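Local coordinates for phosphopantetheine attachment site family protein (Acinetobacter baumannii, PDB 4HKG), which is a free-standing peptidyl carrier protein that probably carries intermediates on a phosphopantetheine arm in an uncharacterized secondary metabolic pathway, at residues 68-71 with 72-75. Sequence-based numbering, arbitrary orientation.
Sequences YPTI and NALA
T70, the N-cap residue, and A73 in the first turn meet where the chain passes from the loop after helix 64-67 into helix 71-82, the last helix of this small all-helical carrier-protein fold. The first helical backbone bonds run from L74 N to T70 O (3.0 Å) and from A75 N to I71 O (2.9 Å). A73 N donates to T70 OG1 at 2.9 Å, with an N-H...O angle of 158°, the side-chain bond of an N-cap. Threonine suits the N-cap because its short hydroxyl can fold back over its own backbone: chi1 of 72° sets OG1 between N and the carbonyl carbon, facing the turn. I71 points away from the turn into the core, against I14 of helix 7-22 and F35, whereas N72 ties the helix start to helix 7-22 and a loop: its OD1 bonds S11 OG and its ND2 bonds D32 OD1. L74, also buried, packs on L64 and L65. Small A73 lets the incoming loop pass close: its CB lies 4.0 Å from Y68 CB, while the Y68 ring leads away to stack with Y77. The same A73 methyl touches T70 OG1 at 3.3 Å.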
loop_
_atom_site.group_PDB
_atom_site.type_symbol
_atom_site.label_atom_id
_atom_site.label_comp_id
_atom_site.label_asym_id
_atom_site.label_seq_id
_atom_site.Cartn_x
_atom_site.Cartn_y
_atom_site.Cartn_z
ATOM N N TYR A 68 -6.754 3.566 5.655
ATOM C CA TYR A 68 -5.726 4.422 5.056
ATOM C C TYR A 68 -5.810 4.184 3.557
ATOM O O TYR A 68 -5.060 3.381 3.006
ATOM C CB TYR A 68 -4.337 4.081 5.623
ATOM C CG TYR A 68 -4.301 4.266 7.118
ATOM C CD1 TYR A 68 -4.112 5.525 7.663
ATOM C CD2 TYR A 68 -4.518 3.195 7.990
ATOM C CE1 TYR A 68 -4.104 5.719 9.022
ATOM C CE2 TYR A 68 -4.515 3.385 9.364
ATOM C CZ TYR A 68 -4.304 4.653 9.867
ATOM O OH TYR A 68 -4.301 4.858 11.227
ATOM N N PRO A 69 -6.752 4.868 2.895
ATOM C CA PRO A 69 -7.239 4.373 1.600
ATOM C C PRO A 69 -6.491 4.841 0.354
ATOM O O PRO A 69 -7.049 4.801 -0.739
ATOM C CB PRO A 69 -8.681 4.883 1.571
ATOM C CG PRO A 69 -8.610 6.164 2.318
ATOM C CD PRO A 69 -7.608 5.946 3.427
ATOM N N THR A 70 -5.244 5.256 0.513
ATOM C CA THR A 70 -4.413 5.632 -0.624
ATOM C C THR A 70 -3.017 5.102 -0.347
ATOM O O THR A 70 -2.678 4.765 0.790
ATOM C CB THR A 70 -4.303 7.159 -0.814
ATOM O OG1 THR A 70 -3.480 7.690 0.227
ATOM C CG2 THR A 70 -5.669 7.851 -0.794
ATOM N N ILE A 71 -2.194 5.047 -1.382
ATOM C CA ILE A 71 -0.817 4.609 -1.224
ATOM C C ILE A 71 -0.095 5.466 -0.189
ATOM O O ILE A 71 0.565 4.941 0.719
ATOM C CB ILE A 71 -0.075 4.640 -2.574
ATOM C CG1 ILE A 71 -0.613 3.532 -3.489
ATOM C CG2 ILE A 71 1.437 4.512 -2.377
ATOM C CD1 ILE A 71 -0.193 3.693 -4.921
ATOM N N ASN A 72 -0.222 6.783 -0.314
ATOM C CA ASN A 72 0.470 7.688 0.593
ATOM C C ASN A 72 -0.064 7.623 2.028
ATOM O O ASN A 72 0.706 7.763 2.980
ATOM C CB ASN A 72 0.445 9.123 0.065
ATOM C CG ASN A 72 1.557 9.402 -0.922
ATOM O OD1 ASN A 72 2.617 8.760 -0.881
ATOM N ND2 ASN A 72 1.330 10.354 -1.811
ATOM N N ALA A 73 -1.369 7.412 2.194
ATOM C CA ALA A 73 -1.934 7.309 3.542
ATOM C C ALA A 73 -1.428 6.035 4.219
ATOM O O ALA A 73 -1.081 6.041 5.411
ATOM C CB ALA A 73 -3.456 7.338 3.503
ATOM N N LEU A 74 -1.362 4.949 3.455
ATOM C CA LEU A 74 -0.851 3.698 3.999
ATOM C C LEU A 74 0.642 3.808 4.313
ATOM O O LEU A 74 1.104 3.300 5.336
ATOM C CB LEU A 74 -1.136 2.530 3.055
ATOM C CG LEU A 74 -0.802 1.131 3.586
ATOM C CD1 LEU A 74 -1.602 0.789 4.845
ATOM C CD2 LEU A 74 -1.052 0.106 2.491
ATOM N N ALA A 75 1.396 4.498 3.460
ATOM C CA ALA A 75 2.817 4.736 3.714
ATOM C C ALA A 75 3.026 5.512 5.005
ATOM O O ALA A 75 3.917 5.184 5.799
ATOM C CB ALA A 75 3.453 5.473 2.554
#